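Local coordinates for protein PTHB1 (Homo sapiens, PDB 4YD8), which forms, through this N-terminal part, a seven-bladed beta-propeller in a subunit of the BBSome, a coat complex thought to sort specific membrane proteins to primary cilia, at residues E23-L31 with V335-H343; C157-L165 with R177-L188. All coordinates share one frame; numbering follows the deposited sequence.

Contact 1 (E23-L31 with V335-H343); sequences EFDQGCLCL and VAVRVGCLH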
# COMPACT_ATOMS: atom_id res chain seq x y z
N GLU A 23 -13.29 -1.35 11.60
CA GLU A 23 -11.89 -1.09 11.91
C GLU A 23 -11.02 -1.43 10.71
O GLU A 23 -11.32 -2.34 9.92
CB GLU A 23 -11.43 -1.88 13.15
CG GLU A 23 -12.28 -1.63 14.39
CD GLU A 23 -12.04 -2.64 15.51
OE1 GLU A 23 -11.29 -3.62 15.29
OE2 GLU A 23 -12.59 -2.44 16.61
N PHE A 24 -9.95 -0.67 10.56
CA PHE A 24 -9.07 -0.74 9.40
C PHE A 24 -7.64 -0.55 9.85
O PHE A 24 -7.41 0.01 10.92
CB PHE A 24 -9.43 0.35 8.38
CG PHE A 24 -10.87 0.33 7.96
CD1 PHE A 24 -11.86 0.89 8.78
CD2 PHE A 24 -11.23 -0.20 6.75
CE1 PHE A 24 -13.18 0.86 8.39
CE2 PHE A 24 -12.55 -0.22 6.35
CZ PHE A 24 -13.53 0.31 7.18
N ASP A 25 -6.68 -0.98 9.05
CA ASP A 25 -5.29 -0.66 9.36
C ASP A 25 -4.53 -0.43 8.07
O ASP A 25 -5.13 -0.43 6.99
CB ASP A 25 -4.63 -1.78 10.18
CG ASP A 25 -3.53 -1.27 11.11
OD1 ASP A 25 -2.97 -0.17 10.86
OD2 ASP A 25 -3.23 -1.97 12.10
N GLN A 26 -3.22 -0.23 8.18
CA GLN A 26 -2.39 -0.08 7.00
C GLN A 26 -2.52 -1.39 6.23
O GLN A 26 -2.61 -2.47 6.83
CB GLN A 26 -0.94 0.24 7.38
CG GLN A 26 -0.03 -0.96 7.58
CD GLN A 26 1.35 -0.57 8.14
OE1 GLN A 26 1.46 0.20 9.10
NE2 GLN A 26 2.41 -1.08 7.52
N GLY A 27 -2.57 -1.31 4.91
CA GLY A 27 -2.86 -2.50 4.13
C GLY A 27 -4.27 -2.52 3.56
O GLY A 27 -4.51 -3.11 2.52
N CYS A 28 -5.20 -1.85 4.24
CA CYS A 28 -6.62 -1.93 3.89
C CYS A 28 -7.02 -0.97 2.77
O CYS A 28 -8.15 -1.04 2.30
CB CYS A 28 -7.50 -1.62 5.11
SG CYS A 28 -7.51 -2.97 6.34
N LEU A 29 -6.12 -0.07 2.39
CA LEU A 29 -6.42 0.96 1.37
C LEU A 29 -5.60 0.76 0.10
O LEU A 29 -4.36 0.65 0.16
CB LEU A 29 -6.14 2.35 1.95
CG LEU A 29 -6.28 3.51 0.96
CD1 LEU A 29 -7.73 3.63 0.46
CD2 LEU A 29 -5.79 4.82 1.60
N CYS A 30 -6.26 0.71 -1.05
CA CYS A 30 -5.56 0.59 -2.31
C CYS A 30 -6.17 1.56 -3.32
O CYS A 30 -7.38 1.74 -3.38
CB CYS A 30 -5.64 -0.86 -2.81
SG CYS A 30 -4.72 -1.15 -4.32
N LEU A 31 -5.29 2.22 -4.07
CA LEU A 31 -5.70 3.13 -5.14
C LEU A 31 -5.20 2.60 -6.47
O LEU A 31 -3.99 2.58 -6.71
CB LEU A 31 -5.13 4.53 -4.90
CG LEU A 31 -5.99 5.71 -4.43
CD1 LEU A 31 -5.12 6.97 -4.36
CD2 LEU A 31 -7.20 5.94 -5.35
N VAL A 335 -4.50 5.89 9.11
CA VAL A 335 -3.72 4.65 9.18
C VAL A 335 -3.13 4.31 7.84
O VAL A 335 -2.25 3.47 7.74
CB VAL A 335 -4.55 3.44 9.63
CG1 VAL A 335 -4.91 3.56 11.09
CG2 VAL A 335 -5.79 3.25 8.73
N ALA A 336 -3.65 4.93 6.78
CA ALA A 336 -3.09 4.77 5.45
C ALA A 336 -3.33 6.02 4.63
O ALA A 336 -4.35 6.68 4.79
CB ALA A 336 -3.68 3.55 4.72
N VAL A 337 -2.39 6.32 3.74
CA VAL A 337 -2.52 7.43 2.80
C VAL A 337 -2.05 6.96 1.44
O VAL A 337 -1.07 6.20 1.34
CB VAL A 337 -1.73 8.68 3.27
CG1 VAL A 337 -0.24 8.34 3.52
CG2 VAL A 337 -1.86 9.79 2.27
N ARG A 338 -2.78 7.35 0.40
CA ARG A 338 -2.39 7.07 -0.98
C ARG A 338 -2.55 8.33 -1.83
O ARG A 338 -3.31 9.23 -1.47
CB ARG A 338 -3.24 5.92 -1.55
CG ARG A 338 -2.99 4.58 -0.84
CD ARG A 338 -1.65 4.02 -1.29
NE ARG A 338 -1.41 2.66 -0.78
CZ ARG A 338 -0.94 2.39 0.43
NH1 ARG A 338 -0.65 3.36 1.28
NH2 ARG A 338 -0.76 1.12 0.78
N VAL A 339 -1.83 8.38 -2.95
CA VAL A 339 -1.97 9.45 -3.93
C VAL A 339 -2.32 8.86 -5.28
O VAL A 339 -1.74 7.87 -5.68
CB VAL A 339 -0.67 10.28 -4.05
CG1 VAL A 339 -0.79 11.34 -5.14
CG2 VAL A 339 -0.36 10.93 -2.71
N GLY A 340 -3.25 9.47 -6.00
CA GLY A 340 -3.57 8.92 -7.29
C GLY A 340 -4.40 9.83 -8.15
O GLY A 340 -4.53 11.02 -7.87
N CYS A 341 -4.96 9.25 -9.21
CA CYS A 341 -5.73 10.02 -10.17
C CYS A 341 -7.22 9.78 -10.00
O CYS A 341 -7.73 8.68 -10.28
CB CYS A 341 -5.29 9.65 -11.59
SG CYS A 341 -6.14 10.59 -12.86
N LEU A 342 -7.92 10.80 -9.53
CA LEU A 342 -9.34 10.74 -9.24
C LEU A 342 -9.97 12.01 -9.77
O LEU A 342 -9.30 13.03 -9.81
CB LEU A 342 -9.60 10.62 -7.75
CG LEU A 342 -8.95 9.41 -7.05
CD1 LEU A 342 -9.00 9.58 -5.56
CD2 LEU A 342 -9.69 8.15 -7.44
N HIS A 343 -11.23 11.93 -10.18
CA HIS A 343 -11.95 13.10 -10.69
C HIS A 343 -11.16 13.74 -11.84
O HIS A 343 -11.17 14.96 -12.03
CB HIS A 343 -12.19 14.10 -9.53
CG HIS A 343 -13.04 15.28 -9.90
ND1 HIS A 343 -14.19 15.17 -10.65
CD2 HIS A 343 -12.90 16.60 -9.62
CE1 HIS A 343 -14.73 16.36 -10.81
NE2 HIS A 343 -13.96 17.25 -10.20
O HOH W 1 -0.64 1.27 3.99
O HOH W 2 -1.86 -0.40 -1.76
O HOH W 3 -2.49 1.69 -3.76
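Leu29 and Leu31 face Ala336, Arg338 and Leu342 across two strands, 29-31 and 336-342, that run nearly parallel (11° between their directions) with their axes 7.3 Å apart, and it is side chains and water that fill the gap. With CG anti to the backbone N (chi1 174°), Leu29 sets its CB 3.9 Å from Ala336 CB and passes CD2 alongside the aliphatic stem of Arg338, 3.7 Å from its CG. In one of the two conformers of Leu31, CD1 lies 3.5 Å from Arg338 CB and also touches the Val339-Gly340 peptide, while CD2 meets Leu342 CD2; these contacts hold for that conformer alone. Arg338 bends at chi2 (-75°), which lays its guanidinium against Leu29 O, the oxygen sitting over one face. Arg338 NH1 donates to Val337 O at 2.9 Å, the oxygen lying in the guanidinium plane while the donor stands above the carbonyl plane. Arg338 NH2 donates to two waters, one of them weakly bound to Gly27 N; another water accepts from Leu31 N at 2.9 Å and weakly from Arg338 NE, so waters bridge the guanidinium to the backbone of 27-31, in part weakly. At the beginning of both segments, Val335 CG2 packs 3.9 Å from Asp25 C, beside the type II turn from Asp25 to Cys28. Gln26 brings CB near Val335 O, its amide NE2 going instead to Leu250 O. Val335 and Ala336 form a classic beta bulge opposite Leu352. Such packing between inner edge strands of neighbouring blades is that of the seven-bladed beta-propeller; strand 336-342 belongs to the blade that the N-terminal strand 8-17 completes.

Contact 2 (C157-L165 with R177-L188); sequences CIQSMDGML and RFLPGFLLPGPL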
# COMPACT_ATOMS: atom_id res chain seq x y z
N CYS A 157 3.79 -12.80 -2.65
CA CYS A 157 4.49 -13.40 -1.51
C CYS A 157 3.76 -13.01 -0.25
O CYS A 157 3.58 -11.81 0.02
CB CYS A 157 5.94 -12.95 -1.45
SG CYS A 157 6.80 -13.55 0.06
N ILE A 158 3.33 -14.00 0.52
CA ILE A 158 2.61 -13.75 1.76
C ILE A 158 3.51 -14.14 2.94
O ILE A 158 4.05 -15.24 2.96
CB ILE A 158 1.29 -14.57 1.82
CG1 ILE A 158 0.33 -14.16 0.69
CG2 ILE A 158 0.61 -14.42 3.18
CD1 ILE A 158 -0.83 -15.16 0.54
N GLN A 159 3.67 -13.23 3.89
CA GLN A 159 4.36 -13.56 5.13
C GLN A 159 3.37 -14.09 6.15
O GLN A 159 2.37 -13.43 6.45
CB GLN A 159 5.09 -12.32 5.69
CG GLN A 159 5.83 -12.64 7.02
CD GLN A 159 6.52 -11.42 7.61
OE1 GLN A 159 7.51 -11.55 8.33
NE2 GLN A 159 6.00 -10.23 7.30
N SER A 160 3.64 -15.28 6.71
CA SER A 160 2.77 -15.84 7.73
C SER A 160 3.05 -15.19 9.08
O SER A 160 4.09 -14.56 9.26
CB SER A 160 2.95 -17.36 7.84
OG SER A 160 4.21 -17.67 8.41
N MSE A 161 2.14 -15.36 10.03
CA MSE A 161 2.35 -14.82 11.37
C MSE A 161 3.61 -15.41 12.01
O MSE A 161 4.27 -14.73 12.79
CB MSE A 161 1.14 -15.09 12.28
CG MSE A 161 -0.11 -14.30 11.88
SE MSE A 161 0.11 -12.36 12.10
CE MSE A 161 0.93 -12.31 13.86
N ASP A 162 3.96 -16.65 11.66
CA ASP A 162 5.13 -17.28 12.27
C ASP A 162 6.37 -17.21 11.36
O ASP A 162 7.36 -17.88 11.61
CB ASP A 162 4.83 -18.73 12.72
CG ASP A 162 4.60 -19.70 11.56
OD1 ASP A 162 4.38 -19.29 10.40
OD2 ASP A 162 4.62 -20.92 11.82
N GLY A 163 6.32 -16.38 10.34
CA GLY A 163 7.52 -16.00 9.62
C GLY A 163 7.94 -16.83 8.42
O GLY A 163 9.12 -16.86 8.07
N MSE A 164 6.99 -17.49 7.79
CA MSE A 164 7.27 -18.15 6.52
C MSE A 164 6.90 -17.20 5.39
O MSE A 164 5.84 -16.59 5.44
CB MSE A 164 6.48 -19.45 6.37
CG MSE A 164 6.65 -20.09 5.02
SE MSE A 164 5.82 -21.84 4.92
CE MSE A 164 7.36 -22.90 5.45
N LEU A 165 7.79 -17.07 4.41
CA LEU A 165 7.44 -16.39 3.17
C LEU A 165 6.89 -17.43 2.21
O LEU A 165 7.57 -18.41 1.88
CB LEU A 165 8.65 -15.68 2.56
CG LEU A 165 9.31 -14.57 3.39
CD1 LEU A 165 10.35 -13.87 2.53
CD2 LEU A 165 8.28 -13.58 3.91
N ARG A 177 9.38 -20.57 2.60
CA ARG A 177 10.65 -20.54 3.32
C ARG A 177 10.51 -19.80 4.64
O ARG A 177 9.94 -18.71 4.67
CB ARG A 177 11.73 -19.85 2.49
CG ARG A 177 11.92 -20.39 1.09
CD ARG A 177 12.62 -21.74 1.09
NE ARG A 177 12.79 -22.23 -0.28
CZ ARG A 177 12.15 -23.28 -0.79
NH1 ARG A 177 11.28 -23.97 -0.06
NH2 ARG A 177 12.38 -23.64 -2.05
N PHE A 178 11.02 -20.38 5.73
CA PHE A 178 11.04 -19.67 7.01
C PHE A 178 12.18 -18.67 7.08
O PHE A 178 13.33 -19.00 6.79
CB PHE A 178 11.19 -20.64 8.18
CG PHE A 178 9.96 -21.44 8.47
CD1 PHE A 178 8.81 -20.82 8.93
CD2 PHE A 178 9.95 -22.82 8.31
CE1 PHE A 178 7.67 -21.55 9.21
CE2 PHE A 178 8.82 -23.56 8.59
CZ PHE A 178 7.68 -22.93 9.04
N LEU A 179 11.86 -17.45 7.50
CA LEU A 179 12.87 -16.42 7.82
C LEU A 179 13.68 -16.74 9.06
O LEU A 179 13.11 -17.08 10.10
CB LEU A 179 12.20 -15.07 8.05
CG LEU A 179 11.51 -14.44 6.84
CD1 LEU A 179 10.82 -13.16 7.25
CD2 LEU A 179 12.53 -14.17 5.76
N PRO A 180 15.01 -16.57 8.99
CA PRO A 180 15.83 -16.67 10.19
C PRO A 180 15.79 -15.36 10.98
O PRO A 180 15.39 -14.31 10.43
CB PRO A 180 17.22 -16.96 9.64
CG PRO A 180 17.24 -16.22 8.33
CD PRO A 180 15.82 -16.28 7.79
N GLY A 181 16.16 -15.42 12.26
CA GLY A 181 16.22 -14.25 13.12
C GLY A 181 14.85 -13.62 13.30
O GLY A 181 14.72 -12.38 13.40
N PHE A 182 13.83 -14.47 13.34
CA PHE A 182 12.44 -14.03 13.31
C PHE A 182 11.81 -14.06 14.69
O PHE A 182 11.97 -15.03 15.41
CB PHE A 182 11.62 -14.90 12.35
CG PHE A 182 10.17 -14.49 12.24
CD1 PHE A 182 9.77 -13.53 11.31
CD2 PHE A 182 9.20 -15.07 13.05
CE1 PHE A 182 8.44 -13.15 11.20
CE2 PHE A 182 7.87 -14.69 12.95
CZ PHE A 182 7.49 -13.73 12.02
N LEU A 183 11.06 -13.03 15.04
CA LEU A 183 10.29 -13.05 16.28
C LEU A 183 8.83 -12.69 15.99
O LEU A 183 7.95 -13.55 16.06
CB LEU A 183 10.91 -12.11 17.30
CG LEU A 183 10.43 -12.18 18.74
CD1 LEU A 183 10.82 -13.52 19.36
CD2 LEU A 183 11.02 -11.03 19.54
N LEU A 184 8.59 -11.42 15.67
CA LEU A 184 7.28 -10.95 15.19
C LEU A 184 7.37 -10.44 13.74
O LEU A 184 8.39 -9.88 13.33
CB LEU A 184 6.74 -9.84 16.09
CG LEU A 184 6.43 -10.18 17.55
CD1 LEU A 184 5.90 -8.96 18.29
CD2 LEU A 184 5.43 -11.33 17.66
N PRO A 185 6.30 -10.62 12.96
CA PRO A 185 6.38 -10.26 11.54
C PRO A 185 6.43 -8.74 11.31
O PRO A 185 5.62 -7.99 11.87
CB PRO A 185 5.09 -10.86 10.94
CG PRO A 185 4.15 -10.96 12.08
CD PRO A 185 5.01 -11.23 13.31
N GLY A 186 7.39 -8.31 10.50
CA GLY A 186 7.54 -6.89 10.19
C GLY A 186 6.89 -6.58 8.86
O GLY A 186 6.31 -7.45 8.21
N PRO A 187 7.00 -5.32 8.42
CA PRO A 187 6.50 -4.94 7.10
C PRO A 187 7.26 -5.70 6.02
O PRO A 187 8.39 -6.14 6.25
CB PRO A 187 6.76 -3.42 7.02
CG PRO A 187 7.78 -3.14 8.06
CD PRO A 187 7.63 -4.20 9.14
N LEU A 188 6.64 -5.85 4.85
CA LEU A 188 7.22 -6.65 3.79
C LEU A 188 7.11 -5.94 2.45
O LEU A 188 6.05 -5.41 2.12
CB LEU A 188 6.51 -8.01 3.72
CG LEU A 188 6.96 -8.98 2.62
CD1 LEU A 188 8.33 -9.59 2.94
CD2 LEU A 188 5.92 -10.09 2.44
O HOH W 4 9.39 -9.97 9.15
O HOH W 5 5.04 -14.20 15.40
O HOH W 6 10.71 -18.02 10.89
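Extended from a CG anti to the backbone N (chi1 180°), Gln159 meets Phe182, whose ring is likewise thrown anti to its N (chi1 -179°), the two side chains coming from opposite directions. They belong to one blade of the beta-propeller and to the loop leaving it: strands 155-160 and 164-169 are joined by a type I turn from Ser160 to Gly163, and the chain after strand 172-178 folds back over that turn. Phe182 lays a face against the turn, with Gly163 CA 3.4 Å from the ring centroid in a CH-pi contact; a side chain at Gly163 would run into the ring. At the ring's edge, Gln159 OE1 lies 3.4 Å from Phe182 CE1, amide and ring planes 65° apart, and Met161 O sits close by in the ring plane. An alanine in place of Phe182 would take the ring off Gly163 and is likely to leave a gap over the turn and beside Gln159 OE1. Pro185 packs across the same amide, its CB 3.6 Å from Gln159 OE1. Just beyond the paired strand ends, Leu179 N bonds almost straight to Gly163 O at 2.9 Å; within them Leu165 pairs with Arg177 through two backbone bonds. Met164, present as selenomethionine, puts CE 3.7 Å from the Phe178 centroid, with SE above the same ring at greater distance, a Met-aromatic contact. Leu165 also packs against Leu179 and Leu188. Both ends of the Gln159 amide are held: NE2 donates to Gly186 O at 2.9 Å, while OE1 accepts from a water, 2.6 Å away, that in turn accepts from Gly186 N.

How the contacts relate
Both contacts join parts of one propeller, but at different depths. The centre of contact 1 lies about 7 Å from the centre of the chain, where inner strands of adjacent blades meet; that of contact 2 lies about 18 Å from it, at a hairpin turn and the connection leading to the next blade. The centres of the two contacts are about 24 Å apart and they do not touch, although their nearest atoms come within about 5 Å. Along the chain, 157-188 falls within the span of about 300 residues that contact 1 closes between 23-31 and 335-343. Contact 1 is remote from Gly145, a residue critical for protein stability; in contact 2 the side chain of Cys157 is about 8 Å from that of Gly145.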